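Local atomic coordinates of 3-dehydroquinate dehydratase (Aquifex aeolicus, PDB entry 2EGZ), a protein that catalyses the cis-dehydration of 3-dehydroquinate to 3-dehydroshikimate through a Schiff-base intermediate, the third step of the chorismate pathway to aromatic amino acids. Residues 75-80 and 98-103; 92-97 and 135-140. All blocks are in the same frame, centred on the assembly; numbering follows the deposited sequence.

Contact 1 of 2, residues 75-80 and 98-103; sequences ELFEEL and VKLYNI
The F77 ring receives the methyl CD2 of L100 on one face, over its centre, in a CH-pi contact with 4.1 Å from CD2 to the ring centroid. Elsewhere the F77 side chain touches L58 of strand 55-59, T87 and I89 of strand 86-90, and I60. A flat, wide phenyl group suits this buried place between helix and sheet, and the forked leucine meets the phenylalanine twice, CD2 over the ring and CD1 at 4.0 Å from F77 CB. The second flat group, the E78 carboxylate, is gripped at one oxygen. OE2 takes K99 NZ at 2.8 Å on its anti lone pair, the one directed away from the other oxygen, so the salt bridge is one-pronged rather than forked. K99 leaves its helix with CG anti to the backbone N (chi1 175°), runs extended across the gap and bends only at its last torsion, which brings NZ onto OE2 and leaves CE 3.5 Å from E78 CG. Replacing E78 by an alanine would probably leave the K99 ammonium without its mate and its long chain free to swing away from helix 73-80. Apolar packing continues with I103, whose CD1 reaches to 4.1 Å from E78 CA; its CG2 branch is anti to the backbone N, while the longer branch extends toward the neighbouring helix. I103 also rests on S81 and P82. The two helical segments run nearly parallel, 18° apart with axes 10.1 Å from each other, as expected for successive outer helices of a TIM barrel, joined here through the intervening strand 86-90.

Contact 2 of 2, residues 92-97 and 135-140; sequences SSRGLL and YRYGGI
L97 and Y137 cross at about a right angle, the methyl CD1 of L97 standing over the centre of the tyrosine ring, 3.4 Å from its centroid and 3° off the normal, a close CH-pi contact. L97 CB adds a second touch, 3.7 Å from Y137 CD1. An extended leucine suits this place, its CG anti to the carbonyl carbon (chi1 -60°) and CD1 carried straight on to the ring. At the ring's edge comes R94, whose NH1 lies 3.2 Å from Y137 CE2 and gives a weak hydrogen bond to OH, 3.3 Å long. The hydroxyl lies in the guanidinium plane, with the two flat groups turned 70° against each other. In the next shell, E133 OE1 makes salt bridges to NH1 of both R94 and R136, which brings the two nitrogens to 4.4 Å from each other around one carboxylate. L97 also touches L91 and I89 of strand 86-90. Y137 itself is placed by the end of helix 124-136: G138, at positive phi, is the C-prime residue of a Schellman motif, a position where glycine is favoured. The turn leads into strand 140-146 of the TIM barrel, which carries the Schiff-base lysine K142.

Overall arrangement
Helix 94-107 takes part in both contacts. Its first turn meets the C-terminal end of helix 124-136 and the residue just beyond it in contact 2, while the following turns face helix 73-80 in contact 1. Along the chain the segments alternate, 75-80, 92-97, 98-103 and 135-140, so the contacts interlock, with centres about 12 Å apart. They also touch directly: Y101 CD1 packs 3.5 Å from the backbone O of Y137, and F77 CE2 lies 4.3 Å from L96 CD1. Together they join three successive helices around strands 86-90 and 110-117 of the TIM barrel, on its outer layer, where the partner subunit of the dimer touches none of the four segments.

Contact 1 of 2, residues 75-80 and 98-103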
ATOM      1  N   GLU B  75       4.909  -3.061  19.213  1.00 27.23           N
ATOM      2  CA  GLU B  75       5.400  -2.984  20.583  1.00 27.08           C
ATOM      3  C   GLU B  75       6.677  -2.157  20.623  1.00 25.43           C
ATOM      4  O   GLU B  75       6.887  -1.366  21.542  1.00 27.97           O
ATOM      5  CB  GLU B  75       5.666  -4.394  21.130  1.00 26.10           C
ATOM      6  N   LEU B  76       7.532  -2.348  19.626  1.00 24.42           N
ATOM      7  CA  LEU B  76       8.783  -1.604  19.558  1.00 23.70           C
ATOM      8  C   LEU B  76       8.489  -0.108  19.486  1.00 23.80           C
ATOM      9  O   LEU B  76       9.127   0.686  20.177  1.00 23.84           O
ATOM     10  CB  LEU B  76       9.594  -2.046  18.340  1.00 23.56           C
ATOM     11  CG  LEU B  76      10.214  -3.441  18.464  1.00 23.51           C
ATOM     12  CD1 LEU B  76      10.696  -3.936  17.109  1.00 22.72           C
ATOM     13  CD2 LEU B  76      11.360  -3.382  19.458  1.00 22.77           C
ATOM     14  N   PHE B  77       7.518   0.268  18.658  1.00 23.16           N
ATOM     15  CA  PHE B  77       7.142   1.672  18.516  1.00 23.53           C
ATOM     16  C   PHE B  77       6.621   2.235  19.836  1.00 24.49           C
ATOM     17  O   PHE B  77       7.024   3.318  20.266  1.00 23.86           O
ATOM     18  CB  PHE B  77       6.061   1.844  17.442  1.00 21.73           C
ATOM     19  CG  PHE B  77       6.574   1.744  16.033  1.00 20.46           C
ATOM     20  CD1 PHE B  77       7.698   2.461  15.634  1.00 18.17           C
ATOM     21  CD2 PHE B  77       5.905   0.970  15.089  1.00 20.77           C
ATOM     22  CE1 PHE B  77       8.149   2.408  14.325  1.00 17.95           C
ATOM     23  CE2 PHE B  77       6.350   0.911  13.771  1.00 19.92           C
ATOM     24  CZ  PHE B  77       7.478   1.636  13.390  1.00 17.53           C
ATOM     25  N   GLU B  78       5.719   1.495  20.474  1.00 25.14           N
ATOM     26  CA  GLU B  78       5.136   1.918  21.740  1.00 26.48           C
ATOM     27  C   GLU B  78       6.205   2.199  22.783  1.00 25.21           C
ATOM     28  O   GLU B  78       6.173   3.224  23.460  1.00 25.73           O
ATOM     29  CB  GLU B  78       4.195   0.838  22.285  1.00 27.69           C
ATOM     30  CG  GLU B  78       3.095   0.418  21.333  1.00 31.09           C
ATOM     31  CD  GLU B  78       2.135  -0.577  21.963  1.00 34.49           C
ATOM     32  OE1 GLU B  78       2.602  -1.615  22.486  1.00 34.22           O
ATOM     33  OE2 GLU B  78       0.912  -0.319  21.932  1.00 35.19           O
ATOM     34  N   GLU B  79       7.156   1.282  22.898  1.00 26.09           N
ATOM     35  CA  GLU B  79       8.224   1.399  23.881  1.00 27.31           C
ATOM     36  C   GLU B  79       9.426   2.259  23.500  1.00 25.77           C
ATOM     37  O   GLU B  79      10.008   2.923  24.355  1.00 26.17           O
ATOM     38  CB  GLU B  79       8.728   0.003  24.251  1.00 30.22           C
ATOM     39  CG  GLU B  79       7.652  -0.914  24.805  1.00 34.12           C
ATOM     40  CD  GLU B  79       6.945  -0.310  25.997  1.00 35.84           C
ATOM     41  OE1 GLU B  79       7.637   0.088  26.960  1.00 37.41           O
ATOM     42  OE2 GLU B  79       5.700  -0.234  25.972  1.00 38.25           O
ATOM     43  N   LEU B  80       9.798   2.257  22.225  1.00 24.25           N
ATOM     44  CA  LEU B  80      10.973   3.006  21.799  1.00 21.93           C
ATOM     45  C   LEU B  80      10.768   4.376  21.153  1.00 21.23           C
ATOM     46  O   LEU B  80      11.688   5.193  21.147  1.00 21.14           O
ATOM     47  CB  LEU B  80      11.821   2.126  20.878  1.00 22.83           C
ATOM     48  CG  LEU B  80      12.231   0.784  21.496  1.00 23.65           C
ATOM     49  CD1 LEU B  80      13.020  -0.028  20.485  1.00 24.88           C
ATOM     50  CD2 LEU B  80      13.063   1.025  22.749  1.00 25.30           C
ATOM     51  N   VAL B  98      -2.047   7.904  14.121  1.00 23.17           N
ATOM     52  CA  VAL B  98      -2.533   8.710  15.242  1.00 23.26           C
ATOM     53  C   VAL B  98      -1.826   8.315  16.533  1.00 22.13           C
ATOM     54  O   VAL B  98      -1.427   9.167  17.325  1.00 22.21           O
ATOM     55  CB  VAL B  98      -4.060   8.544  15.435  1.00 23.90           C
ATOM     56  CG1 VAL B  98      -4.529   9.364  16.628  1.00 24.99           C
ATOM     57  CG2 VAL B  98      -4.792   8.974  14.173  1.00 23.39           C
ATOM     58  N   LYS B  99      -1.675   7.012  16.722  1.00 22.86           N
ATOM     59  CA  LYS B  99      -1.023   6.444  17.893  1.00 25.33           C
ATOM     60  C   LYS B  99       0.428   6.920  18.040  1.00 25.05           C
ATOM     61  O   LYS B  99       0.825   7.408  19.099  1.00 24.84           O
ATOM     62  CB  LYS B  99      -1.081   4.918  17.794  1.00 26.24           C
ATOM     63  CG  LYS B  99      -0.341   4.161  18.876  1.00 31.18           C
ATOM     64  CD  LYS B  99      -0.552   2.661  18.700  1.00 33.82           C
ATOM     65  CE  LYS B  99       0.354   1.854  19.610  1.00 35.71           C
ATOM     66  NZ  LYS B  99       0.181   2.222  21.037  1.00 38.37           N
ATOM     67  N   LEU B 100       1.213   6.782  16.975  1.00 24.63           N
ATOM     68  CA  LEU B 100       2.612   7.199  17.004  1.00 24.38           C
ATOM     69  C   LEU B 100       2.769   8.713  17.113  1.00 23.72           C
ATOM     70  O   LEU B 100       3.771   9.203  17.637  1.00 24.01           O
ATOM     71  CB  LEU B 100       3.347   6.677  15.764  1.00 24.91           C
ATOM     72  CG  LEU B 100       4.021   5.302  15.883  1.00 25.65           C
ATOM     73  CD1 LEU B 100       3.088   4.307  16.550  1.00 26.94           C
ATOM     74  CD2 LEU B 100       4.420   4.809  14.503  1.00 23.86           C
ATOM     75  N   TYR B 101       1.787   9.457  16.615  1.00 23.18           N
ATOM     76  CA  TYR B 101       1.848  10.908  16.708  1.00 23.45           C
ATOM     77  C   TYR B 101       1.691  11.322  18.170  1.00 23.09           C
ATOM     78  O   TYR B 101       2.436  12.164  18.673  1.00 21.22           O
ATOM     79  CB  TYR B 101       0.739  11.562  15.883  1.00 24.50           C
ATOM     80  CG  TYR B 101       0.594  13.037  16.177  1.00 26.99           C
ATOM     81  CD1 TYR B 101       1.526  13.959  15.699  1.00 28.81           C
ATOM     82  CD2 TYR B 101      -0.440  13.507  16.990  1.00 27.51           C
ATOM     83  CE1 TYR B 101       1.435  15.311  16.024  1.00 28.10           C
ATOM     84  CE2 TYR B 101      -0.541  14.856  17.321  1.00 28.18           C
ATOM     85  CZ  TYR B 101       0.400  15.750  16.837  1.00 28.05           C
ATOM     86  OH  TYR B 101       0.314  17.082  17.169  1.00 28.41           O
ATOM     87  N   ASN B 102       0.713  10.728  18.845  1.00 23.29           N
ATOM     88  CA  ASN B 102       0.467  11.046  20.249  1.00 23.54           C
ATOM     89  C   ASN B 102       1.672  10.694  21.110  1.00 22.36           C
ATOM     90  O   ASN B 102       2.068  11.469  21.978  1.00 21.86           O
ATOM     91  CB  ASN B 102      -0.772  10.301  20.766  1.00 25.03           C
ATOM     92  CG  ASN B 102      -2.065  10.819  20.156  1.00 26.74           C
ATOM     93  OD1 ASN B 102      -2.233  12.024  19.965  1.00 28.03           O
ATOM     94  ND2 ASN B 102      -2.992   9.910  19.867  1.00 27.99           N
ATOM     95  N   ILE B 103       2.255   9.527  20.857  1.00 22.41           N
ATOM     96  CA  ILE B 103       3.417   9.062  21.608  1.00 22.46           C
ATOM     97  C   ILE B 103       4.611   9.995  21.426  1.00 21.74           C
ATOM     98  O   ILE B 103       5.207  10.446  22.401  1.00 20.67           O
ATOM     99  CB  ILE B 103       3.832   7.641  21.166  1.00 24.47           C
ATOM    100  CG1 ILE B 103       2.723   6.644  21.516  1.00 25.88           C
ATOM    101  CG2 ILE B 103       5.139   7.242  21.841  1.00 23.77           C
ATOM    102  CD1 ILE B 103       2.931   5.259  20.947  1.00 26.47           C
TER

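Contact 2 of 2, residues 92-97 and 135-140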
ATOM      1  N   SER B  92       1.218   4.483   4.677  1.00 19.82           N
ATOM      2  CA  SER B  92       0.346   3.351   4.385  1.00 21.39           C
ATOM      3  C   SER B  92      -0.051   2.534   5.617  1.00 22.69           C
ATOM      4  O   SER B  92      -0.996   1.746   5.556  1.00 21.48           O
ATOM      5  CB  SER B  92       0.997   2.442   3.334  1.00 21.43           C
ATOM      6  OG  SER B  92       2.255   1.965   3.766  1.00 23.84           O
ATOM      7  N   SER B  93       0.662   2.719   6.728  1.00 23.27           N
ATOM      8  CA  SER B  93       0.339   2.013   7.973  1.00 24.80           C
ATOM      9  C   SER B  93      -0.592   2.918   8.775  1.00 26.19           C
ATOM     10  O   SER B  93      -0.293   3.314   9.902  1.00 26.72           O
ATOM     11  CB  SER B  93       1.612   1.729   8.779  1.00 23.84           C
ATOM     12  OG  SER B  93       2.515   0.913   8.051  1.00 26.08           O
ATOM     13  N   ARG B  94      -1.728   3.243   8.169  1.00 27.81           N
ATOM     14  CA  ARG B  94      -2.724   4.130   8.757  1.00 30.17           C
ATOM     15  C   ARG B  94      -3.113   3.853  10.204  1.00 30.36           C
ATOM     16  O   ARG B  94      -3.329   4.787  10.978  1.00 31.77           O
ATOM     17  CB  ARG B  94      -3.981   4.120   7.887  1.00 32.13           C
ATOM     18  CG  ARG B  94      -3.737   4.544   6.445  1.00 33.47           C
ATOM     19  CD  ARG B  94      -3.579   6.050   6.310  1.00 36.27           C
ATOM     20  NE  ARG B  94      -3.275   6.436   4.934  1.00 37.74           N
ATOM     21  CZ  ARG B  94      -3.411   7.670   4.454  1.00 39.50           C
ATOM     22  NH1 ARG B  94      -3.853   8.643   5.241  1.00 39.87           N
ATOM     23  NH2 ARG B  94      -3.110   7.930   3.186  1.00 39.37           N
ATOM     24  N   GLY B  95      -3.200   2.577  10.570  1.00 30.77           N
ATOM     25  CA  GLY B  95      -3.589   2.219  11.926  1.00 30.86           C
ATOM     26  C   GLY B  95      -2.643   2.625  13.046  1.00 30.29           C
ATOM     27  O   GLY B  95      -3.029   2.613  14.217  1.00 29.65           O
ATOM     28  N   LEU B  96      -1.411   2.987  12.701  1.00 29.15           N
ATOM     29  CA  LEU B  96      -0.422   3.379  13.705  1.00 27.57           C
ATOM     30  C   LEU B  96      -0.133   4.877  13.733  1.00 27.16           C
ATOM     31  O   LEU B  96       0.476   5.375  14.678  1.00 28.02           O
ATOM     32  CB  LEU B  96       0.887   2.621  13.468  1.00 26.24           C
ATOM     33  CG  LEU B  96       0.820   1.095  13.553  1.00 26.71           C
ATOM     34  CD1 LEU B  96       2.129   0.490  13.087  1.00 26.95           C
ATOM     35  CD2 LEU B  96       0.518   0.678  14.984  1.00 26.15           C
ATOM     36  N   LEU B  97      -0.585   5.595  12.709  1.00 27.08           N
ATOM     37  CA  LEU B  97      -0.337   7.033  12.606  1.00 25.36           C
ATOM     38  C   LEU B  97      -0.756   7.891  13.802  1.00 24.96           C
ATOM     39  O   LEU B  97       0.087   8.547  14.424  1.00 24.19           O
ATOM     40  CB  LEU B  97      -0.985   7.585  11.328  1.00 24.99           C
ATOM     41  CG  LEU B  97      -0.510   7.008   9.987  1.00 23.50           C
ATOM     42  CD1 LEU B  97      -1.267   7.678   8.853  1.00 20.09           C
ATOM     43  CD2 LEU B  97       0.990   7.220   9.818  1.00 24.19           C
ATOM     44  N   TYR B 135       1.381  16.080   6.714  1.00 19.39           N
ATOM     45  CA  TYR B 135       1.182  17.236   7.578  1.00 19.01           C
ATOM     46  C   TYR B 135      -0.110  17.101   8.372  1.00 19.99           C
ATOM     47  O   TYR B 135      -0.189  17.533   9.521  1.00 19.99           O
ATOM     48  CB  TYR B 135       1.147  18.527   6.753  1.00 19.46           C
ATOM     49  CG  TYR B 135       2.474  18.875   6.116  1.00 17.63           C
ATOM     50  CD1 TYR B 135       3.635  18.948   6.883  1.00 18.37           C
ATOM     51  CD2 TYR B 135       2.570  19.126   4.745  1.00 19.05           C
ATOM     52  CE1 TYR B 135       4.864  19.260   6.303  1.00 18.05           C
ATOM     53  CE2 TYR B 135       3.795  19.441   4.154  1.00 16.83           C
ATOM     54  CZ  TYR B 135       4.934  19.503   4.940  1.00 17.93           C
ATOM     55  OH  TYR B 135       6.147  19.798   4.367  1.00 17.60           O
ATOM     56  N   ARG B 136      -1.117  16.499   7.751  1.00 19.62           N
ATOM     57  CA  ARG B 136      -2.407  16.294   8.396  1.00 22.06           C
ATOM     58  C   ARG B 136      -2.288  15.372   9.606  1.00 21.33           C
ATOM     59  O   ARG B 136      -3.011  15.540  10.587  1.00 22.22           O
ATOM     60  CB  ARG B 136      -3.410  15.729   7.382  1.00 22.67           C
ATOM     61  CG  ARG B 136      -4.746  15.284   7.966  1.00 29.01           C
ATOM     62  CD  ARG B 136      -5.757  15.003   6.850  1.00 31.89           C
ATOM     63  NE  ARG B 136      -6.913  14.238   7.311  1.00 36.10           N
ATOM     64  CZ  ARG B 136      -7.026  12.915   7.217  1.00 36.34           C
ATOM     65  NH1 ARG B 136      -6.054  12.197   6.674  1.00 37.31           N
ATOM     66  NH2 ARG B 136      -8.118  12.308   7.665  1.00 39.66           N
ATOM     67  N   TYR B 137      -1.377  14.404   9.541  1.00 20.41           N
ATOM     68  CA  TYR B 137      -1.175  13.472  10.649  1.00 20.31           C
ATOM     69  C   TYR B 137      -0.102  13.965  11.614  1.00 19.97           C
ATOM     70  O   TYR B 137       0.339  13.224  12.498  1.00 20.49           O
ATOM     71  CB  TYR B 137      -0.802  12.082  10.123  1.00 21.12           C
ATOM     72  CG  TYR B 137      -1.978  11.284   9.609  1.00 22.88           C
ATOM     73  CD1 TYR B 137      -2.843  10.634  10.488  1.00 24.98           C
ATOM     74  CD2 TYR B 137      -2.240  11.194   8.245  1.00 25.34           C
ATOM     75  CE1 TYR B 137      -3.942   9.915  10.017  1.00 25.74           C
ATOM     76  CE2 TYR B 137      -3.333  10.479   7.763  1.00 26.18           C
ATOM     77  CZ  TYR B 137      -4.180   9.842   8.653  1.00 26.93           C
ATOM     78  OH  TYR B 137      -5.260   9.131   8.174  1.00 27.61           O
ATOM     79  N   GLY B 138       0.320  15.215  11.426  1.00 18.89           N
ATOM     80  CA  GLY B 138       1.309  15.826  12.298  1.00 19.23           C
ATOM     81  C   GLY B 138       2.761  15.385  12.188  1.00 19.37           C
ATOM     82  O   GLY B 138       3.514  15.510  13.151  1.00 20.19           O
ATOM     83  N   GLY B 139       3.173  14.888  11.029  1.00 18.01           N
ATOM     84  CA  GLY B 139       4.554  14.460  10.898  1.00 16.47           C
ATOM     85  C   GLY B 139       5.304  15.177   9.798  1.00 17.29           C
ATOM     86  O   GLY B 139       4.760  16.062   9.127  1.00 16.62           O
ATOM     87  N   ILE B 140       6.568  14.806   9.628  1.00 15.17           N
ATOM     88  CA  ILE B 140       7.405  15.375   8.583  1.00 13.85           C
ATOM     89  C   ILE B 140       7.260  14.414   7.413  1.00 13.82           C
ATOM     90  O   ILE B 140       7.744  13.287   7.461  1.00 12.57           O
ATOM     91  CB  ILE B 140       8.885  15.413   8.999  1.00 14.69           C
ATOM     92  CG1 ILE B 140       9.046  16.235  10.281  1.00 15.66           C
ATOM     93  CG2 ILE B 140       9.726  16.006   7.867  1.00 15.15           C
ATOM     94  CD1 ILE B 140      10.446  16.178  10.865  1.00 17.21           C
TER